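Local coordinates for protein ZmpA Glycopeptidase (Clostridium perfringens, PDB 6XSX) that is a glycopeptidase, a metalloprotease of the M60 family, probably zinc-dependent, that is thought to cleave glycosylated protein substrates, represented here by its catalytic module, at residues T193-L196 / N197-N201; I470-E473 / N474-N477; F369-E372 / F373-R376. One frame throughout, in Å; residues are numbered along the deposited sequence.

Interaction 1: residues T193-L196 / N197-N201; sequences TYAL and NWYKN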
ATOM      1  N   THR A 193      -7.451  -9.683 -24.077  1.00 18.91           N
ATOM      2  CA  THR A 193      -7.214  -8.822 -25.224  1.00 21.06           C
ATOM      3  C   THR A 193      -6.215  -7.724 -24.859  1.00 22.15           C
ATOM      4  O   THR A 193      -5.294  -7.434 -25.631  1.00 21.66           O
ATOM      5  CB  THR A 193      -8.523  -8.268 -25.803  1.00 20.80           C
ATOM      6  OG1 THR A 193      -9.186  -7.599 -24.734  1.00 22.02           O
ATOM      7  CG2 THR A 193      -9.436  -9.344 -26.354  1.00 20.48           C
ATOM      8  N   TYR A 194      -6.390  -7.137 -23.669  1.00 21.90           N
ATOM      9  CA  TYR A 194      -5.475  -6.109 -23.200  1.00 21.31           C
ATOM     10  C   TYR A 194      -4.111  -6.718 -22.870  1.00 21.64           C
ATOM     11  O   TYR A 194      -3.078  -6.184 -23.274  1.00 20.53           O
ATOM     12  CB  TYR A 194      -6.070  -5.345 -22.013  1.00 22.11           C
ATOM     13  CG  TYR A 194      -5.239  -4.162 -21.594  1.00 22.17           C
ATOM     14  CD1 TYR A 194      -4.022  -4.338 -20.950  1.00 21.46           C
ATOM     15  CD2 TYR A 194      -5.657  -2.868 -21.858  1.00 22.14           C
ATOM     16  CE1 TYR A 194      -3.243  -3.259 -20.577  1.00 20.78           C
ATOM     17  CE2 TYR A 194      -4.891  -1.776 -21.482  1.00 21.63           C
ATOM     18  CZ  TYR A 194      -3.681  -1.974 -20.838  1.00 21.88           C
ATOM     19  OH  TYR A 194      -2.909  -0.907 -20.469  1.00 22.41           O
ATOM     20  N   ALA A 195      -4.113  -7.834 -22.130  1.00 20.65           N
ATOM     21  CA  ALA A 195      -2.874  -8.478 -21.721  1.00 20.43           C
ATOM     22  C   ALA A 195      -1.995  -8.776 -22.935  1.00 20.94           C
ATOM     23  O   ALA A 195      -0.794  -8.521 -22.904  1.00 21.05           O
ATOM     24  CB  ALA A 195      -3.165  -9.734 -20.935  1.00 19.36           C
ATOM     25  N   LEU A 196      -2.595  -9.324 -24.002  1.00 22.29           N
ATOM     26  CA  LEU A 196      -1.809  -9.760 -25.148  1.00 23.71           C
ATOM     27  C   LEU A 196      -1.165  -8.552 -25.837  1.00 23.89           C
ATOM     28  O   LEU A 196       0.014  -8.599 -26.180  1.00 24.32           O
ATOM     29  CB  LEU A 196      -2.674 -10.595 -26.101  1.00 22.53           C
ATOM     30  CG  LEU A 196      -2.009 -10.966 -27.429  1.00 24.13           C
ATOM     31  CD1 LEU A 196      -0.750 -11.808 -27.217  1.00 23.68           C
ATOM     32  CD2 LEU A 196      -2.985 -11.695 -28.338  1.00 23.54           C
ATOM     33  N   ASN A 197      -1.949  -7.475 -25.992  1.00 24.34           N
ATOM     34  CA  ASN A 197      -1.505  -6.229 -26.593  1.00 26.28           C
ATOM     35  C   ASN A 197      -0.387  -5.601 -25.762  1.00 25.73           C
ATOM     36  O   ASN A 197       0.605  -5.132 -26.316  1.00 26.90           O
ATOM     37  CB  ASN A 197      -2.657  -5.231 -26.747  1.00 29.09           C
ATOM     38  CG  ASN A 197      -3.470  -5.417 -28.015  1.00 34.47           C
ATOM     39  OD1 ASN A 197      -3.105  -6.200 -28.894  1.00 35.43           O
ATOM     40  ND2 ASN A 197      -4.588  -4.708 -28.111  1.00 36.56           N
ATOM     41  N   TRP A 198      -0.548  -5.601 -24.435  1.00 23.60           N
ATOM     42  CA  TRP A 198       0.363  -4.895 -23.544  1.00 23.27           C
ATOM     43  C   TRP A 198       1.734  -5.572 -23.496  1.00 22.69           C
ATOM     44  O   TRP A 198       2.757  -4.899 -23.603  1.00 24.08           O
ATOM     45  CB  TRP A 198      -0.253  -4.727 -22.146  1.00 22.94           C
ATOM     46  CG  TRP A 198       0.558  -3.856 -21.235  1.00 22.01           C
ATOM     47  CD1 TRP A 198       0.425  -2.510 -21.079  1.00 21.38           C
ATOM     48  CD2 TRP A 198       1.642  -4.260 -20.373  1.00 21.26           C
ATOM     49  NE1 TRP A 198       1.329  -2.050 -20.164  1.00 22.66           N
ATOM     50  CE2 TRP A 198       2.090  -3.096 -19.708  1.00 21.97           C
ATOM     51  CE3 TRP A 198       2.259  -5.481 -20.072  1.00 20.09           C
ATOM     52  CZ2 TRP A 198       3.132  -3.117 -18.778  1.00 21.85           C
ATOM     53  CZ3 TRP A 198       3.270  -5.508 -19.135  1.00 20.44           C
ATOM     54  CH2 TRP A 198       3.710  -4.339 -18.506  1.00 20.79           C
ATOM     55  N   TYR A 199       1.754  -6.900 -23.352  1.00 22.54           N
ATOM     56  CA  TYR A 199       2.998  -7.652 -23.337  1.00 24.51           C
ATOM     57  C   TYR A 199       3.751  -7.443 -24.653  1.00 27.35           C
ATOM     58  O   TYR A 199       4.952  -7.169 -24.636  1.00 28.04           O
ATOM     59  CB  TYR A 199       2.757  -9.132 -23.007  1.00 25.34           C
ATOM     60  CG  TYR A 199       2.398  -9.424 -21.567  1.00 24.85           C
ATOM     61  CD1 TYR A 199       3.250  -9.081 -20.521  1.00 25.12           C
ATOM     62  CD2 TYR A 199       1.208 -10.054 -21.243  1.00 24.51           C
ATOM     63  CE1 TYR A 199       2.925  -9.342 -19.197  1.00 24.76           C
ATOM     64  CE2 TYR A 199       0.866 -10.325 -19.923  1.00 24.94           C
ATOM     65  CZ  TYR A 199       1.723  -9.967 -18.896  1.00 24.80           C
ATOM     66  OH  TYR A 199       1.384 -10.232 -17.600  1.00 24.88           O
ATOM     67  N   LYS A 200       3.037  -7.547 -25.786  1.00 28.20           N
ATOM     68  CA  LYS A 200       3.664  -7.440 -27.095  1.00 29.13           C
ATOM     69  C   LYS A 200       4.204  -6.029 -27.321  1.00 30.47           C
ATOM     70  O   LYS A 200       5.376  -5.890 -27.668  1.00 32.50           O
ATOM     71  CB  LYS A 200       2.736  -7.941 -28.208  1.00 29.36           C
ATOM     72  CG  LYS A 200       2.510  -9.447 -28.216  1.00 31.07           C
ATOM     73  CD  LYS A 200       1.980  -9.993 -29.524  1.00 33.23           C
ATOM     74  CE  LYS A 200       0.739  -9.270 -30.003  1.00 33.27           C
ATOM     75  NZ  LYS A 200      -0.020 -10.093 -30.970  1.00 35.70           N
ATOM     76  N   ASN A 201       3.370  -4.999 -27.093  1.00 29.51           N
ATOM     77  CA  ASN A 201       3.749  -3.618 -27.371  1.00 30.41           C
ATOM     78  C   ASN A 201       4.873  -3.139 -26.454  1.00 31.67           C
ATOM     79  O   ASN A 201       5.563  -2.175 -26.785  1.00 30.31           O
ATOM     80  CB  ASN A 201       2.576  -2.639 -27.268  1.00 31.54           C
ATOM     81  CG  ASN A 201       1.469  -2.916 -28.264  1.00 33.18           C
ATOM     82  OD1 ASN A 201       1.673  -3.600 -29.266  1.00 33.72           O
ATOM     83  ND2 ASN A 201       0.282  -2.401 -27.986  1.00 33.29           N
TER
HETATM   84  O   HOH W   1      -5.298  -8.344 -28.168  1.00 27.68           O
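Tyr194 and Trp198 lie one turn apart on helix 192-202, and their rings run nearly parallel, with planes 18° apart. The rings are slid past each other, so the closest approach of the two side chains is Tyr194 CE1 on Trp198 CB at 3.7 Å rather than a full stack. Both have CG anti to the backbone N (chi1 -173° in each), which sends the rings out of the helix in the same sense, and Leu271 of helix 267-272 touches both. The tight part is the inner side, where Ala195 CB meets Tyr199 CE2 at 4.2 Å, while Tyr199 CD2 presses to 3.0 Å from Ala195 O, the carbonyl that also accepts Tyr199 N in a nearly straight bond of 3.1 Å. Phe179 of strand 179-182 packs on both residues, and Tyr199 OH is bonded to Thr209. Leu196, also buried, rests CD1 on Lys200 CD at 4.0 Å; the lysine bends at chi3 and carries NZ to a salt bridge with Glu163 of helix 155-171. The looser, exposed side belongs to Asn197. Its backbone N reaches Thr193 O only weakly, at 3.4 Å, and a water gives a 2.7 Å bond to Thr193 O and a weak one to Asn197 OD1. The pattern is that of an amphipathic helix packed against strand 179-182 and two adjoining helices: water shares the Thr193 carbonyl where the helical bond is long, and inner polar ends pair with neighbouring elements.

Interaction 2: residues I470-E473 / N474-N477; sequences IDNE and NKNN
Ile470 lays its CD1 against Asn474, 3.5 Å from the backbone O and 4.0 Å from CB, while its CG2 branch meets Lys475 CA at 3.7 Å; the isoleucine crosses both side chains at about a right angle. Next to it, Asp471 holds Asn474 through side chain and backbone alike. Asn474 ND2 donates to the syn lone pair of Asp471 OD2 at 2.9 Å, with carboxylate and amide planes 74° apart, and Asn474 N donates to Asp471 O at 3.0 Å. With CG set between its backbone N and carbonyl carbon (chi1 68°), the aspartate turns its carboxylate back over the loop, where OD1 also accepts Lys451 N. This tight connection between strands 463-470 and 478-485 is a run of overlapping type I beta turns, closed by the bond from Asn474 N, a weak one from Lys475 N to Asn472 O, and a third from Asn477 N to Asn474 O. Asn474 OD1 takes Asn477 ND2 from above its carbonyl plane at 2.9 Å and also receives Thr447 N, so the buried amide is used at both ends. On the solvent side Lys475 runs alongside Asn472, its NZ only weakly bonded to Asn472 OD1 at 3.5 Å.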
ATOM      1  N   ILE A 470      24.157  28.448  -0.385  1.00 23.76           N
ATOM      2  CA  ILE A 470      24.967  27.468   0.326  1.00 22.44           C
ATOM      3  C   ILE A 470      26.106  27.005  -0.588  1.00 21.60           C
ATOM      4  O   ILE A 470      25.963  26.998  -1.810  1.00 21.83           O
ATOM      5  CB  ILE A 470      24.102  26.279   0.804  1.00 22.98           C
ATOM      6  CG1 ILE A 470      24.756  25.518   1.965  1.00 23.81           C
ATOM      7  CG2 ILE A 470      23.775  25.351  -0.357  1.00 23.53           C
ATOM      8  CD1 ILE A 470      23.995  24.285   2.421  1.00 22.82           C
ATOM      9  N   ASP A 471      27.226  26.599   0.023  1.00 21.23           N
ATOM     10  CA  ASP A 471      28.400  26.127  -0.697  1.00 21.85           C
ATOM     11  C   ASP A 471      28.075  24.883  -1.514  1.00 21.68           C
ATOM     12  O   ASP A 471      27.219  24.078  -1.135  1.00 21.00           O
ATOM     13  CB  ASP A 471      29.599  25.864   0.225  1.00 21.68           C
ATOM     14  CG  ASP A 471      29.416  24.689   1.170  1.00 21.20           C
ATOM     15  OD1 ASP A 471      28.755  24.881   2.213  1.00 21.55           O
ATOM     16  OD2 ASP A 471      29.936  23.591   0.859  1.00 21.49           O
ATOM     17  N   ASN A 472      28.815  24.741  -2.619  1.00 21.03           N
ATOM     18  CA  ASN A 472      28.622  23.681  -3.592  1.00 22.48           C
ATOM     19  C   ASN A 472      28.729  22.301  -2.937  1.00 22.93           C
ATOM     20  O   ASN A 472      28.001  21.382  -3.312  1.00 22.73           O
ATOM     21  CB  ASN A 472      29.611  23.786  -4.760  1.00 21.93           C
ATOM     22  CG  ASN A 472      29.370  22.704  -5.791  1.00 22.49           C
ATOM     23  OD1 ASN A 472      28.426  22.798  -6.575  1.00 23.17           O
ATOM     24  ND2 ASN A 472      30.176  21.654  -5.766  1.00 20.96           N
ATOM     25  N   GLU A 473      29.662  22.143  -1.992  1.00 22.87           N
ATOM     26  CA  GLU A 473      29.925  20.821  -1.437  1.00 25.29           C
ATOM     27  C   GLU A 473      28.760  20.374  -0.563  1.00 22.92           C
ATOM     28  O   GLU A 473      28.566  19.183  -0.363  1.00 22.14           O
ATOM     29  CB  GLU A 473      31.230  20.782  -0.638  1.00 27.98           C
ATOM     30  CG  GLU A 473      32.452  21.116  -1.481  1.00 35.17           C
ATOM     31  CD  GLU A 473      32.613  20.337  -2.779  1.00 40.47           C
ATOM     32  OE1 GLU A 473      32.639  19.086  -2.703  1.00 42.22           O
ATOM     33  OE2 GLU A 473      32.698  20.983  -3.869  1.00 40.40           O
ATOM     34  N   ASN A 474      27.986  21.338  -0.058  1.00 22.07           N
ATOM     35  CA  ASN A 474      26.942  21.031   0.901  1.00 22.21           C
ATOM     36  C   ASN A 474      25.558  21.227   0.293  1.00 22.90           C
ATOM     37  O   ASN A 474      24.562  21.147   1.005  1.00 24.00           O
ATOM     38  CB  ASN A 474      27.128  21.841   2.183  1.00 20.99           C
ATOM     39  CG  ASN A 474      28.194  21.237   3.070  1.00 21.08           C
ATOM     40  OD1 ASN A 474      27.934  20.249   3.749  1.00 21.29           O
ATOM     41  ND2 ASN A 474      29.388  21.816   3.067  1.00 18.77           N
ATOM     42  N   LYS A 475      25.490  21.467  -1.023  1.00 23.82           N
ATOM     43  CA  LYS A 475      24.227  21.885  -1.618  1.00 23.74           C
ATOM     44  C   LYS A 475      23.176  20.779  -1.515  1.00 22.76           C
ATOM     45  O   LYS A 475      21.989  21.075  -1.466  1.00 21.03           O
ATOM     46  CB  LYS A 475      24.412  22.386  -3.053  1.00 24.35           C
ATOM     47  CG  LYS A 475      24.844  21.351  -4.086  1.00 26.16           C
ATOM     48  CD  LYS A 475      24.858  21.933  -5.487  1.00 28.78           C
ATOM     49  CE  LYS A 475      24.738  20.900  -6.581  1.00 30.71           C
ATOM     50  NZ  LYS A 475      26.046  20.271  -6.872  1.00 36.06           N
ATOM     51  N   ASN A 476      23.620  19.514  -1.487  1.00 23.33           N
ATOM     52  CA  ASN A 476      22.727  18.366  -1.410  1.00 22.81           C
ATOM     53  C   ASN A 476      22.706  17.786   0.007  1.00 21.62           C
ATOM     54  O   ASN A 476      22.191  16.688   0.224  1.00 20.14           O
ATOM     55  CB  ASN A 476      23.106  17.294  -2.438  1.00 24.90           C
ATOM     56  CG  ASN A 476      22.838  17.735  -3.859  1.00 26.53           C
ATOM     57  OD1 ASN A 476      21.821  18.364  -4.132  1.00 28.96           O
ATOM     58  ND2 ASN A 476      23.748  17.424  -4.767  1.00 27.55           N
ATOM     59  N   ASN A 477      23.240  18.538   0.977  1.00 20.32           N
ATOM     60  CA  ASN A 477      23.237  18.106   2.366  1.00 19.48           C
ATOM     61  C   ASN A 477      22.142  18.821   3.154  1.00 19.64           C
ATOM     62  O   ASN A 477      21.848  18.428   4.279  1.00 20.52           O
ATOM     63  CB  ASN A 477      24.610  18.289   3.022  1.00 19.86           C
ATOM     64  CG  ASN A 477      25.679  17.451   2.348  1.00 20.61           C
ATOM     65  OD1 ASN A 477      25.379  16.410   1.780  1.00 20.02           O
ATOM     66  ND2 ASN A 477      26.923  17.902   2.378  1.00 21.09           N
TER
HETATM   67  O   HOH W   2      26.136  18.298  -1.468  1.00 24.97           O

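Interaction 3: residues F369-E372 / F373-R376; sequences FEQE and FRSR
Phe373 leaves the helix with its CB 3.9 Å from Glu370 O, and its ring lies alongside that of Phe369, one turn earlier. CD1 sits over one face of the Phe369 ring, near the rim, and is also 3.7 Å from Phe369 O; farther out, CE1 meets Phe369 CZ at 3.4 Å. The two side chains point the same way, but their ring planes are 51° apart, an oblique meeting. Ala393 of helix 383-398 touches both phenylalanine side chains. Another side of helix 365-375 carries Arg374, whose chain bends at chi3 (-57°) and folds its guanidinium back along the preceding turn: Glu370 O lies over one face, and NH1 is 3.7 Å from Gln371 CG. NH1 bonds to Asn233 and to the carbonyl of Trp224, and Phe226 adds a cation-pi contact. At the C-terminal end, Ser375 OG donates to Gln371 O at 3.1 Å, beside a weak bond from its own N to the same oxygen. Beyond it, Glu372 OE1 faces the edge of the Arg376 guanidinium, 3.7 Å from NE. Apolar rings thus seat the helix on its neighbour, the buried arginine ties it to the end of helix 206-224 and the residues that follow, and the salt bridge, long and at an exposed end, is consistent with a weak electrostatic contribution.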
ATOM      1  N   PHE A 369       6.235   0.353  14.989  1.00 22.12           N
ATOM      2  CA  PHE A 369       4.985   1.001  15.370  1.00 21.73           C
ATOM      3  C   PHE A 369       3.797   0.077  15.074  1.00 21.74           C
ATOM      4  O   PHE A 369       2.960  -0.159  15.955  1.00 20.62           O
ATOM      5  CB  PHE A 369       4.882   2.377  14.706  1.00 21.23           C
ATOM      6  CG  PHE A 369       3.713   3.245  15.105  1.00 21.64           C
ATOM      7  CD1 PHE A 369       3.796   4.097  16.195  1.00 21.63           C
ATOM      8  CD2 PHE A 369       2.548   3.261  14.350  1.00 22.08           C
ATOM      9  CE1 PHE A 369       2.739   4.925  16.539  1.00 21.27           C
ATOM     10  CE2 PHE A 369       1.487   4.086  14.695  1.00 21.67           C
ATOM     11  CZ  PHE A 369       1.588   4.918  15.787  1.00 21.97           C
ATOM     12  N   GLU A 370       3.747  -0.466  13.846  1.00 22.47           N
ATOM     13  CA  GLU A 370       2.705  -1.410  13.451  1.00 24.64           C
ATOM     14  C   GLU A 370       2.674  -2.614  14.396  1.00 24.21           C
ATOM     15  O   GLU A 370       1.591  -3.076  14.763  1.00 24.75           O
ATOM     16  CB  GLU A 370       2.857  -1.882  11.998  1.00 26.62           C
ATOM     17  CG  GLU A 370       2.372  -0.886  10.954  1.00 30.03           C
ATOM     18  CD  GLU A 370       1.033  -0.210  11.218  1.00 31.87           C
ATOM     19  OE1 GLU A 370       0.109  -0.399  10.412  1.00 34.94           O
ATOM     20  OE2 GLU A 370       0.929   0.540  12.213  1.00 35.78           O
ATOM     21  N   GLN A 371       3.862  -3.122  14.762  1.00 24.16           N
ATOM     22  CA  GLN A 371       3.987  -4.261  15.665  1.00 25.54           C
ATOM     23  C   GLN A 371       3.339  -3.957  17.018  1.00 26.17           C
ATOM     24  O   GLN A 371       2.645  -4.811  17.569  1.00 26.11           O
ATOM     25  CB  GLN A 371       5.443  -4.703  15.825  1.00 24.09           C
ATOM     26  CG  GLN A 371       5.960  -5.557  14.679  1.00 24.76           C
ATOM     27  CD  GLN A 371       7.457  -5.721  14.761  1.00 26.05           C
ATOM     28  OE1 GLN A 371       8.130  -5.001  15.498  1.00 26.25           O
ATOM     29  NE2 GLN A 371       7.993  -6.662  13.997  1.00 24.95           N
ATOM     30  N   GLU A 372       3.543  -2.741  17.541  1.00 25.35           N
ATOM     31  CA  GLU A 372       2.953  -2.382  18.825  1.00 26.45           C
ATOM     32  C   GLU A 372       1.430  -2.439  18.766  1.00 25.46           C
ATOM     33  O   GLU A 372       0.797  -2.941  19.697  1.00 23.65           O
ATOM     34  CB  GLU A 372       3.392  -1.000  19.305  1.00 28.39           C
ATOM     35  CG  GLU A 372       4.845  -0.963  19.744  1.00 33.80           C
ATOM     36  CD  GLU A 372       5.145  -1.780  20.989  1.00 33.02           C
ATOM     37  OE1 GLU A 372       4.408  -1.642  21.976  1.00 35.93           O
ATOM     38  OE2 GLU A 372       6.107  -2.559  20.956  1.00 36.78           O
ATOM     39  N   PHE A 373       0.852  -1.896  17.686  1.00 23.92           N
ATOM     40  CA  PHE A 373      -0.598  -1.811  17.562  1.00 26.05           C
ATOM     41  C   PHE A 373      -1.207  -3.185  17.280  1.00 26.01           C
ATOM     42  O   PHE A 373      -2.371  -3.431  17.600  1.00 25.68           O
ATOM     43  CB  PHE A 373      -1.003  -0.741  16.540  1.00 24.84           C
ATOM     44  CG  PHE A 373      -1.124   0.630  17.155  1.00 25.72           C
ATOM     45  CD1 PHE A 373      -0.068   1.525  17.106  1.00 25.35           C
ATOM     46  CD2 PHE A 373      -2.275   0.997  17.838  1.00 26.03           C
ATOM     47  CE1 PHE A 373      -0.165   2.771  17.708  1.00 26.18           C
ATOM     48  CE2 PHE A 373      -2.374   2.242  18.440  1.00 26.31           C
ATOM     49  CZ  PHE A 373      -1.321   3.128  18.368  1.00 27.84           C
ATOM     50  N   ARG A 374      -0.411  -4.082  16.690  1.00 27.19           N
ATOM     51  CA  ARG A 374      -0.905  -5.411  16.374  1.00 29.12           C
ATOM     52  C   ARG A 374      -1.015  -6.276  17.623  1.00 32.76           C
ATOM     53  O   ARG A 374      -1.854  -7.173  17.663  1.00 37.12           O
ATOM     54  CB  ARG A 374      -0.019  -6.122  15.350  1.00 27.01           C
ATOM     55  CG  ARG A 374      -0.591  -6.098  13.944  1.00 25.96           C
ATOM     56  CD  ARG A 374      -0.130  -7.265  13.093  1.00 24.88           C
ATOM     57  NE  ARG A 374       1.315  -7.391  12.958  1.00 26.04           N
ATOM     58  CZ  ARG A 374       2.110  -6.512  12.359  1.00 25.09           C
ATOM     59  NH1 ARG A 374       3.411  -6.744  12.279  1.00 25.69           N
ATOM     60  NH2 ARG A 374       1.608  -5.404  11.850  1.00 24.76           N
ATOM     61  N   SER A 375      -0.157  -6.038  18.620  1.00 34.43           N
ATOM     62  CA  SER A 375      -0.013  -7.039  19.667  1.00 38.72           C
ATOM     63  C   SER A 375      -0.306  -6.489  21.067  1.00 40.42           C
ATOM     64  O   SER A 375      -0.159  -7.215  22.051  1.00 41.26           O
ATOM     65  CB  SER A 375       1.341  -7.703  19.591  1.00 36.41           C
ATOM     66  OG  SER A 375       2.368  -6.774  19.898  1.00 36.03           O
ATOM     67  N   ARG A 376      -0.719  -5.219  21.157  1.00 42.08           N
ATOM     68  CA  ARG A 376      -0.916  -4.588  22.450  1.00 43.99           C
ATOM     69  C   ARG A 376      -2.297  -3.943  22.534  1.00 47.25           C
ATOM     70  O   ARG A 376      -2.851  -3.496  21.532  1.00 48.71           O
ATOM     71  CB  ARG A 376       0.202  -3.591  22.775  1.00 46.30           C
ATOM     72  CG  ARG A 376       1.576  -4.228  22.933  1.00 49.21           C
ATOM     73  CD  ARG A 376       2.375  -3.676  24.099  1.00 51.57           C
ATOM     74  NE  ARG A 376       3.614  -4.421  24.302  1.00 54.05           N
ATOM     75  CZ  ARG A 376       3.766  -5.471  25.111  1.00 53.09           C
ATOM     76  NH1 ARG A 376       2.749  -5.929  25.820  1.00 54.71           N
ATOM     77  NH2 ARG A 376       4.943  -6.061  25.206  1.00 52.82           N
TER

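Overall arrangement
Along the chain the order is interaction 1, interaction 3, interaction 2, and none touches another. The centre of interaction 1 lies about 47 Å from that of interaction 2 and about 42 Å from that of interaction 3; the centres of interactions 2 and 3 are about 40 Å apart. Interactions 1 and 3 both belong to the M60, enhancin-like part but lie on opposite sides of the chain's centre: helix 192-202 directly follows strand 186-190 of the ten-stranded mixed sheet, whereas helix 365-375 packs on helix 383-398. Between them in sequence comes the helix bearing the HExxH pattern, a probable zinc-binding motif with no metal bound here. Interaction 2 lies in the loop between strands 463-470 and 478-485, so the three sample separate parts of the catalytic module.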